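Local coordinates for protein alginate lyase (Aplysia kurodai, PDB 5GMT) that cleaves alginate as a family 14 polysaccharide lyase specific for polymannuronate stretches of the polymer, at residues Val28-Leu32 with Asp44-Thr49; Glu64-Lys70 with Ser251-Ala257; Ser138-Trp143 with Phe243-Gly249. All coordinates share one frame. Where two conformers were deposited one is given. Numbering follows the deposited sequence.

Interaction 1: residues Val28-Leu32 with Asp44-Thr49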
loop_
_atom_site.group_PDB
_atom_site.type_symbol
_atom_site.label_atom_id
_atom_site.label_comp_id
_atom_site.label_asym_id
_atom_site.label_seq_id
_atom_site.Cartn_x
_atom_site.Cartn_y
_atom_site.Cartn_z
ATOM N N VAL A 28 -18.420 1.169 11.434
ATOM C CA VAL A 28 -17.171 1.209 10.686
ATOM C C VAL A 28 -16.600 2.610 10.743
ATOM O O VAL A 28 -15.387 2.782 10.851
ATOM C CB VAL A 28 -17.360 0.755 9.216
ATOM C CG1 VAL A 28 -16.106 1.070 8.380
ATOM C CG2 VAL A 28 -17.670 -0.741 9.175
ATOM N N SER A 29 -17.473 3.614 10.740
ATOM C CA SER A 29 -16.984 4.987 10.859
ATOM C C SER A 29 -16.201 5.208 12.155
ATOM O O SER A 29 -15.253 5.989 12.178
ATOM C CB SER A 29 -18.126 5.992 10.772
ATOM O OG SER A 29 -17.596 7.311 10.815
ATOM N N THR A 30 -16.573 4.503 13.222
ATOM C CA THR A 30 -15.847 4.612 14.472
ATOM C C THR A 30 -14.571 3.767 14.439
ATOM O O THR A 30 -13.527 4.187 14.940
ATOM C CB THR A 30 -16.737 4.208 15.662
ATOM O OG1 THR A 30 -17.880 5.077 15.701
ATOM C CG2 THR A 30 -15.967 4.347 16.968
ATOM N N ILE A 31 -14.649 2.583 13.837
ATOM C CA ILE A 31 -13.457 1.745 13.672
ATOM C C ILE A 31 -12.342 2.534 12.987
ATOM O O ILE A 31 -11.182 2.484 13.401
ATOM C CB ILE A 31 -13.770 0.470 12.859
ATOM C CG1 ILE A 31 -14.745 -0.421 13.647
ATOM C CG2 ILE A 31 -12.488 -0.295 12.509
ATOM C CD1 ILE A 31 -15.269 -1.606 12.872
ATOM N N LEU A 32 -12.712 3.290 11.962
ATOM C CA LEU A 32 -11.730 3.996 11.141
ATOM C C LEU A 32 -11.465 5.419 11.626
ATOM O O LEU A 32 -10.786 6.184 10.941
ATOM C CB LEU A 32 -12.199 4.047 9.685
ATOM C CG LEU A 32 -12.476 2.717 9.008
ATOM C CD1 LEU A 32 -12.906 2.964 7.562
ATOM C CD2 LEU A 32 -11.225 1.847 9.083
ATOM N N ASP A 44 -17.219 -1.533 3.592
ATOM C CA ASP A 44 -17.797 -1.653 4.942
ATOM C C ASP A 44 -18.051 -3.099 5.341
ATOM O O ASP A 44 -17.747 -3.519 6.460
ATOM C CB ASP A 44 -19.121 -0.874 5.024
ATOM C CG ASP A 44 -19.786 -0.965 6.400
ATOM O OD1 ASP A 44 -20.271 -2.057 6.782
ATOM O OD2 ASP A 44 -19.845 0.073 7.094
ATOM N N ASP A 45 -18.646 -3.858 4.419
ATOM C CA ASP A 45 -19.049 -5.237 4.724
ATOM C C ASP A 45 -17.865 -6.181 5.013
ATOM O O ASP A 45 -18.060 -7.258 5.583
ATOM C CB ASP A 45 -19.933 -5.795 3.586
ATOM C CG ASP A 45 -19.178 -5.980 2.259
ATOM O OD1 ASP A 45 -19.774 -6.537 1.307
ATOM O OD2 ASP A 45 -17.999 -5.594 2.159
ATOM N N SER A 46 -16.649 -5.776 4.643
ATOM C CA SER A 46 -15.445 -6.560 4.930
ATOM C C SER A 46 -14.698 -6.103 6.178
ATOM O O SER A 46 -13.739 -6.750 6.605
ATOM C CB SER A 46 -14.484 -6.508 3.737
ATOM O OG SER A 46 -14.849 -7.457 2.757
ATOM N N ILE A 47 -15.132 -4.996 6.772
ATOM C CA ILE A 47 -14.368 -4.391 7.860
ATOM C C ILE A 47 -14.895 -4.785 9.234
ATOM O O ILE A 47 -16.097 -4.687 9.509
ATOM C CB ILE A 47 -14.358 -2.849 7.735
ATOM C CG1 ILE A 47 -13.580 -2.456 6.472
ATOM C CG2 ILE A 47 -13.743 -2.199 8.993
ATOM C CD1 ILE A 47 -13.535 -0.956 6.199
ATOM N N SER A 48 -13.983 -5.241 10.084
ATOM C CA SER A 48 -14.311 -5.524 11.473
ATOM C C SER A 48 -13.053 -5.364 12.318
ATOM O O SER A 48 -12.048 -4.807 11.859
ATOM C CB SER A 48 -14.894 -6.930 11.616
ATOM O OG SER A 48 -15.452 -7.104 12.912
ATOM N N THR A 49 -13.102 -5.848 13.555
ATOM C CA THR A 49 -11.960 -5.736 14.459
ATOM C C THR A 49 -11.766 -7.055 15.189
ATOM O O THR A 49 -12.723 -7.808 15.361
ATOM C CB THR A 49 -12.155 -4.619 15.496
ATOM O OG1 THR A 49 -13.192 -5.002 16.408
ATOM C CG2 THR A 49 -12.528 -3.297 14.828
HETATM O O HOH W 1 -20.907 0.525 9.945
#

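Interaction 2: residues Glu64-Lys70 with Ser251-Ala257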
loop_
_atom_site.group_PDB
_atom_site.type_symbol
_atom_site.label_atom_id
_atom_site.label_comp_id
_atom_site.label_asym_id
_atom_site.label_seq_id
_atom_site.Cartn_x
_atom_site.Cartn_y
_atom_site.Cartn_z
ATOM N N GLU A 64 -14.027 -12.883 1.142
ATOM C CA GLU A 64 -14.824 -14.071 0.933
ATOM C C GLU A 64 -14.213 -14.945 -0.154
ATOM O O GLU A 64 -13.660 -14.430 -1.121
ATOM C CB GLU A 64 -16.235 -13.662 0.555
ATOM C CG GLU A 64 -17.230 -14.767 0.559
ATOM C CD GLU A 64 -18.598 -14.246 0.930
ATOM O OE1 GLU A 64 -19.212 -14.823 1.859
ATOM O OE2 GLU A 64 -19.035 -13.246 0.305
ATOM N N LYS A 65 -14.315 -16.261 0.013
ATOM C CA LYS A 65 -13.914 -17.201 -1.028
ATOM C C LYS A 65 -14.554 -16.792 -2.344
ATOM O O LYS A 65 -15.749 -16.485 -2.388
ATOM C CB LYS A 65 -14.319 -18.630 -0.635
ATOM C CG LYS A 65 -13.887 -19.701 -1.626
ATOM C CD LYS A 65 -14.123 -21.096 -1.052
ATOM C CE LYS A 65 -13.637 -22.168 -2.033
ATOM N NZ LYS A 65 -13.692 -23.529 -1.422
ATOM N N GLY A 66 -13.754 -16.706 -3.405
ATOM C CA GLY A 66 -14.284 -16.340 -4.709
ATOM C C GLY A 66 -14.226 -14.849 -5.018
ATOM O O GLY A 66 -14.488 -14.425 -6.142
ATOM N N SER A 67 -13.890 -14.038 -4.027
ATOM C CA SER A 67 -13.950 -12.586 -4.225
ATOM C C SER A 67 -12.711 -12.054 -4.934
ATOM O O SER A 67 -11.623 -12.618 -4.842
ATOM C CB SER A 67 -14.140 -11.851 -2.884
ATOM O OG SER A 67 -12.995 -11.966 -2.061
ATOM N N TYR A 68 -12.912 -10.970 -5.664
ATOM C CA TYR A 68 -11.823 -10.180 -6.212
ATOM C C TYR A 68 -12.403 -8.802 -6.505
ATOM O O TYR A 68 -13.542 -8.524 -6.131
ATOM C CB TYR A 68 -11.208 -10.835 -7.460
ATOM C CG TYR A 68 -12.181 -11.053 -8.596
ATOM C CD1 TYR A 68 -12.210 -10.190 -9.683
ATOM C CD2 TYR A 68 -13.060 -12.131 -8.587
ATOM C CE1 TYR A 68 -13.093 -10.390 -10.732
ATOM C CE2 TYR A 68 -13.955 -12.338 -9.632
ATOM C CZ TYR A 68 -13.963 -11.462 -10.699
ATOM O OH TYR A 68 -14.837 -11.660 -11.745
ATOM N N SER A 69 -11.630 -7.946 -7.170
ATOM C CA SER A 69 -11.972 -6.529 -7.286
ATOM C C SER A 69 -13.361 -6.250 -7.863
ATOM O O SER A 69 -13.937 -5.209 -7.584
ATOM C CB SER A 69 -10.929 -5.811 -8.145
ATOM O OG SER A 69 -10.969 -6.294 -9.475
ATOM N N LYS A 70 -13.892 -7.169 -8.660
ATOM C CA LYS A 70 -15.156 -6.932 -9.355
ATOM C C LYS A 70 -16.375 -7.536 -8.646
ATOM O O LYS A 70 -17.506 -7.265 -9.034
ATOM C CB LYS A 70 -15.075 -7.474 -10.788
ATOM C CG LYS A 70 -13.990 -6.827 -11.628
ATOM C CD LYS A 70 -14.380 -5.411 -12.000
ATOM C CE LYS A 70 -13.218 -4.641 -12.611
ATOM N NZ LYS A 70 -12.308 -4.090 -11.564
ATOM N N SER A 251 -8.569 -8.117 -12.191
ATOM C CA SER A 251 -9.900 -7.678 -12.588
ATOM C C SER A 251 -10.736 -8.788 -13.200
ATOM O O SER A 251 -11.756 -8.522 -13.839
ATOM C CB SER A 251 -9.793 -6.521 -13.585
ATOM O OG SER A 251 -8.971 -5.488 -13.079
ATOM N N GLU A 252 -10.308 -10.029 -13.013
ATOM C CA GLU A 252 -11.035 -11.164 -13.563
ATOM C C GLU A 252 -11.016 -12.345 -12.596
ATOM O O GLU A 252 -10.202 -12.377 -11.677
ATOM C CB GLU A 252 -10.455 -11.554 -14.928
ATOM C CG GLU A 252 -8.958 -11.793 -14.933
ATOM C CD GLU A 252 -8.440 -12.194 -16.315
ATOM O OE1 GLU A 252 -8.130 -11.292 -17.125
ATOM O OE2 GLU A 252 -8.354 -13.412 -16.593
ATOM N N LYS A 253 -11.910 -13.311 -12.818
ATOM C CA LYS A 253 -12.162 -14.413 -11.876
ATOM C C LYS A 253 -10.907 -15.237 -11.561
ATOM O O LYS A 253 -10.794 -15.797 -10.472
ATOM C CB LYS A 253 -13.277 -15.317 -12.434
ATOM C CG LYS A 253 -13.274 -16.818 -12.032
ATOM C CD LYS A 253 -13.311 -17.101 -10.520
ATOM C CE LYS A 253 -12.920 -18.539 -10.201
ATOM N NZ LYS A 253 -13.691 -19.525 -11.002
ATOM N N SER A 254 -9.952 -15.309 -12.486
ATOM C CA SER A 254 -8.714 -16.042 -12.226
ATOM C C SER A 254 -8.039 -15.616 -10.907
ATOM O O SER A 254 -7.288 -16.385 -10.319
ATOM C CB SER A 254 -7.739 -15.856 -13.383
ATOM O OG SER A 254 -7.457 -14.482 -13.581
ATOM N N TYR A 255 -8.320 -14.389 -10.472
ATOM C CA TYR A 255 -7.762 -13.820 -9.247
ATOM C C TYR A 255 -8.633 -14.085 -8.021
ATOM O O TYR A 255 -8.328 -13.590 -6.940
ATOM C CB TYR A 255 -7.587 -12.299 -9.385
ATOM C CG TYR A 255 -6.531 -11.845 -10.364
ATOM C CD1 TYR A 255 -6.828 -11.687 -11.711
ATOM C CD2 TYR A 255 -5.246 -11.547 -9.934
ATOM C CE1 TYR A 255 -5.860 -11.258 -12.606
ATOM C CE2 TYR A 255 -4.277 -11.113 -10.819
ATOM C CZ TYR A 255 -4.594 -10.975 -12.153
ATOM O OH TYR A 255 -3.632 -10.556 -13.037
ATOM N N ALA A 256 -9.716 -14.840 -8.180
ATOM C CA ALA A 256 -10.633 -15.067 -7.060
ATOM C C ALA A 256 -9.913 -15.671 -5.857
ATOM O O ALA A 256 -9.020 -16.521 -5.996
ATOM C CB ALA A 256 -11.795 -15.962 -7.494
ATOM N N ALA A 257 -10.285 -15.212 -4.666
ATOM C CA ALA A 257 -9.699 -15.747 -3.447
ATOM C C ALA A 257 -10.028 -17.228 -3.349
ATOM O O ALA A 257 -11.196 -17.622 -3.451
ATOM C CB ALA A 257 -10.206 -15.001 -2.226
HETATM O O HOH W 2 -10.175 -2.778 -13.525
#

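Interaction 3: residues Ser138-Trp143 with Phe243-Gly249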
loop_
_atom_site.group_PDB
_atom_site.type_symbol
_atom_site.label_atom_id
_atom_site.label_comp_id
_atom_site.label_asym_id
_atom_site.label_seq_id
_atom_site.Cartn_x
_atom_site.Cartn_y
_atom_site.Cartn_z
ATOM N N SER A 138 0.847 6.466 -6.923
ATOM C CA SER A 138 0.467 5.610 -5.805
ATOM C C SER A 138 1.447 4.466 -5.680
ATOM O O SER A 138 1.935 3.943 -6.686
ATOM C CB SER A 138 -0.969 5.093 -5.961
ATOM O OG SER A 138 -1.104 4.202 -7.052
ATOM N N LEU A 139 1.731 4.087 -4.435
ATOM C CA LEU A 139 2.784 3.132 -4.155
ATOM C C LEU A 139 2.308 2.059 -3.188
ATOM O O LEU A 139 2.956 1.786 -2.177
ATOM C CB LEU A 139 4.017 3.850 -3.593
ATOM C CG LEU A 139 4.606 4.936 -4.510
ATOM C CD1 LEU A 139 5.604 5.843 -3.766
ATOM C CD2 LEU A 139 5.242 4.327 -5.773
ATOM N N ARG A 140 1.163 1.466 -3.495
ATOM C CA ARG A 140 0.712 0.267 -2.784
ATOM C C ARG A 140 1.706 -0.892 -2.919
ATOM O O ARG A 140 2.586 -0.886 -3.779
ATOM C CB ARG A 140 -0.651 -0.176 -3.308
ATOM C CG ARG A 140 -1.760 0.815 -3.032
ATOM C CD ARG A 140 -3.025 0.371 -3.721
ATOM N NE ARG A 140 -2.949 0.544 -5.175
ATOM C CZ ARG A 140 -3.934 0.271 -6.020
ATOM N NH1 ARG A 140 -5.106 -0.185 -5.575
ATOM N NH2 ARG A 140 -3.743 0.460 -7.323
ATOM N N LEU A 141 1.569 -1.871 -2.031
ATOM C CA LEU A 141 2.269 -3.142 -2.186
ATOM C C LEU A 141 1.288 -4.128 -2.796
ATOM O O LEU A 141 0.075 -3.890 -2.800
ATOM C CB LEU A 141 2.809 -3.649 -0.842
ATOM C CG LEU A 141 4.166 -3.140 -0.335
ATOM C CD1 LEU A 141 4.157 -1.633 -0.188
ATOM C CD2 LEU A 141 4.507 -3.797 1.009
ATOM N N MET A 142 1.800 -5.221 -3.345
ATOM C CA MET A 142 0.933 -6.315 -3.752
ATOM C C MET A 142 1.531 -7.616 -3.279
ATOM O O MET A 142 2.744 -7.704 -3.104
ATOM C CB MET A 142 0.737 -6.357 -5.273
ATOM C CG MET A 142 -0.422 -5.510 -5.783
ATOM S SD MET A 142 -0.893 -5.911 -7.486
ATOM C CE MET A 142 -1.486 -7.590 -7.309
ATOM N N TRP A 143 0.686 -8.614 -3.037
ATOM C CA TRP A 143 1.188 -9.981 -2.994
ATOM C C TRP A 143 0.902 -10.597 -4.347
ATOM O O TRP A 143 0.138 -10.053 -5.155
ATOM C CB TRP A 143 0.568 -10.810 -1.854
ATOM C CG TRP A 143 -0.873 -11.217 -2.042
ATOM C CD1 TRP A 143 -1.349 -12.301 -2.740
ATOM C CD2 TRP A 143 -2.021 -10.561 -1.496
ATOM N NE1 TRP A 143 -2.723 -12.340 -2.676
ATOM C CE2 TRP A 143 -3.160 -11.288 -1.910
ATOM C CE3 TRP A 143 -2.198 -9.423 -0.698
ATOM C CZ2 TRP A 143 -4.457 -10.910 -1.557
ATOM C CZ3 TRP A 143 -3.489 -9.056 -0.341
ATOM C CH2 TRP A 143 -4.601 -9.796 -0.776
ATOM N N PHE A 243 -2.493 5.090 1.294
ATOM C CA PHE A 243 -3.538 4.518 0.444
ATOM C C PHE A 243 -3.827 3.135 1.005
ATOM O O PHE A 243 -3.120 2.190 0.696
ATOM C CB PHE A 243 -3.062 4.518 -1.026
ATOM C CG PHE A 243 -4.060 3.986 -2.035
ATOM C CD1 PHE A 243 -5.384 3.763 -1.705
ATOM C CD2 PHE A 243 -3.683 3.873 -3.373
ATOM C CE1 PHE A 243 -6.286 3.298 -2.670
ATOM C CE2 PHE A 243 -4.587 3.440 -4.345
ATOM C CZ PHE A 243 -5.874 3.154 -3.999
ATOM N N PHE A 244 -4.820 3.042 1.891
ATOM C CA PHE A 244 -5.216 1.731 2.404
ATOM C C PHE A 244 -6.008 1.040 1.316
ATOM O O PHE A 244 -7.029 1.546 0.860
ATOM C CB PHE A 244 -6.035 1.818 3.696
ATOM C CG PHE A 244 -6.299 0.466 4.324
ATOM C CD1 PHE A 244 -5.432 -0.048 5.279
ATOM C CD2 PHE A 244 -7.393 -0.297 3.936
ATOM C CE1 PHE A 244 -5.658 -1.301 5.855
ATOM C CE2 PHE A 244 -7.624 -1.555 4.514
ATOM C CZ PHE A 244 -6.752 -2.046 5.467
ATOM N N SER A 245 -5.531 -0.125 0.898
ATOM C CA SER A 245 -6.117 -0.803 -0.248
ATOM C C SER A 245 -5.828 -2.286 -0.111
ATOM O O SER A 245 -4.677 -2.666 -0.041
ATOM C CB SER A 245 -5.517 -0.246 -1.540
ATOM O OG SER A 245 -6.104 -0.815 -2.687
ATOM N N THR A 246 -6.859 -3.122 -0.049
ATOM C CA THR A 246 -6.616 -4.559 -0.000
ATOM C C THR A 246 -7.842 -5.330 -0.511
ATOM O O THR A 246 -8.991 -5.092 -0.104
ATOM C CB THR A 246 -6.205 -5.018 1.443
ATOM O OG1 THR A 246 -5.692 -6.359 1.408
ATOM C CG2 THR A 246 -7.377 -4.924 2.430
ATOM N N PHE A 247 -7.559 -6.226 -1.449
ATOM C CA PHE A 247 -8.542 -7.038 -2.141
ATOM C C PHE A 247 -7.740 -7.959 -3.047
ATOM O O PHE A 247 -6.577 -7.670 -3.336
ATOM C CB PHE A 247 -9.521 -6.182 -2.952
ATOM C CG PHE A 247 -8.855 -5.246 -3.922
ATOM C CD1 PHE A 247 -8.588 -3.928 -3.564
ATOM C CD2 PHE A 247 -8.499 -5.679 -5.190
ATOM C CE1 PHE A 247 -7.975 -3.059 -4.461
ATOM C CE2 PHE A 247 -7.898 -4.824 -6.087
ATOM C CZ PHE A 247 -7.638 -3.507 -5.725
ATOM N N PHE A 248 -8.343 -9.063 -3.472
ATOM C CA PHE A 248 -7.698 -9.950 -4.439
ATOM C C PHE A 248 -7.863 -9.382 -5.848
ATOM O O PHE A 248 -8.924 -8.848 -6.193
ATOM C CB PHE A 248 -8.291 -11.366 -4.359
ATOM C CG PHE A 248 -7.759 -12.183 -3.217
ATOM C CD1 PHE A 248 -8.132 -11.896 -1.907
ATOM C CD2 PHE A 248 -6.892 -13.241 -3.451
ATOM C CE1 PHE A 248 -7.638 -12.648 -0.847
ATOM C CE2 PHE A 248 -6.397 -13.996 -2.402
ATOM C CZ PHE A 248 -6.769 -13.695 -1.095
ATOM N N GLY A 249 -6.811 -9.481 -6.659
ATOM C CA GLY A 249 -6.902 -9.065 -8.047
ATOM C C GLY A 249 -6.104 -7.814 -8.366
ATOM O O GLY A 249 -5.510 -7.212 -7.465
#

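Interaction 1: residues Val28-Leu32 with Asp44-Thr49
This is a small, mainly apolar contact at the edge of the β-sandwich, where the single helical turn 28-31 lies against the start of strand 47-50. The turn is closed by L32 N to V28 O (2.9 Å), and the facing 3-10 turn by I47 N to D44 O (3.0 Å). I47 is the hub. Its CD1 meets V28 CG1 at 3.9 Å and L32 CD1 at 4.2 Å, while its CG2 lies 4.2 Å from I31 CG2; further along the strand, I31 CD1 reaches T49 CG2 at 3.8 Å. No direct hydrogen bond joins the segments. At the exposed end D44 OD2 lies 3.1 Å from V28 CG2, and water 1 bridges the segments, accepting from V28 N (3.0 Å) and donating to D44 OD2 (3.1 Å). I47 also packs on L59 and I61 of strand 58-63 in its own sheet, and L32 on F79 of the other sheet. A short helical turn thus covers the margin between the two sheets of a concanavalin-type jelly roll.

Interaction 2: residues Glu64-Lys70 with Ser251-Ala257
The ring of Y68 lies flat over the backbone of E252 and K253, with CE1 3.4 Å from E252 C and CZ 3.5 Å from K253 N. K253 CA sits 4.0 Å from the ring centroid and 30° off its normal, a CH-pi contact over the face. The peptide it covers leads into the 3-10 turn 253-255, and on the way out A256 CB comes 4.2 Å from Y68 CD2.

Loop 64-70 leads from strand 58-63 to strand 76-81 and loop 251-257 from strand 238-247 to strand 261-272, so both cross between the sheets of the sandwich, and at the surface they dock main chain to main chain. G66 N donates to A257 O (2.7 Å), and A257 N donates back to S67 O (2.9 Å), which also takes a CA-H...O contact from A256 CA at 3.4 Å. G66 and S67 belong to a type II turn, E64-S67, in which E64 O accepts both S67 N (2.9 Å) and S67 OG (2.7 Å). G66 has phi 93° there, where a CB would be jammed against the preceding carbonyl. The methyl of A257 fits close by, its CB 3.7 Å from E64 O.

At the other end, K70 CG touches S251 O at 3.6 Å, and water 2 lies 3.2 Å from K70 NZ and 3.0 Å from S251 OG; S69 OG hydrogen-bonds to G250 O. No salt bridge links the loops, so their fit rests on backbone hydrogen bonds and a tyrosine face, and thus more on main-chain shape than on charge.

Interaction 3: residues Ser138-Trp143 with Phe243-Gly249
F243 comes first, its ring face against the R140 side chain: R140 CD is 3.8 Å from the ring centroid, 27° off the normal, a CH-pi contact, and R140 NE is 3.4 Å from F243 CE2. At the ring's edge, F243 CD2 meets S138 CB at 3.9 Å. F244 points away, into the sandwich, where it stacks on F79 and meets F265 edge-to-face. S245 returns to the R140 side, and its OG accepts a hydrogen bond from R140 NH1 (3.1 Å, 163°) at the edge of the guanidinium. These strands do not pair directly. In the antiparallel jelly-roll sheet, strand 110-118 runs between them, so they run roughly parallel, their axes 7.9 Å apart at closest and at 31°, and the long side chains of R140 and W143 span the gap. L139 and L141 face strand 191-199 of the other sheet, so R140 belongs to the face turned away from it. At T246, OG1 lies 3.9 Å from W143 CZ3, near the indole plane, with Y63 OH as a hydrogen-bond partner. F247 then brings its CZ to 4.2 Å from R140 NH1. The F248 ring receives the edge of W143 in a T-shaped pair, the W143 six-membered ring centroid 4.9 Å from that of F248, planes at 76°. G249, whose backbone angles leave no room for a CB, has its O 4.0 Å from M142 CE, accepting a hydrogen bond from K111 NZ.

How the interactions relate
Along the chain, interaction 1 is complete before the other two begin, and both strands of interaction 3 lie between the two loops joined by interaction 2. Interactions 2 and 3 have centres 14 Å apart and touch: Y68 CB lies 3.3 Å from F248 O, and Y255 CD2 3.5 Å from G249 CA, so the docked loops pack directly on F248 and G249 of segment 243-249. Interaction 1 stands apart, its centre 21 Å from interaction 2 and 18 Å from interaction 3, without contact. Strand 58-63 links the first two, pairing with strand 47-50 and then running into loop 64-70. Together they span the sandwich from its edge, through one sheet near the centre, to the surface loops that cross between the two sheets.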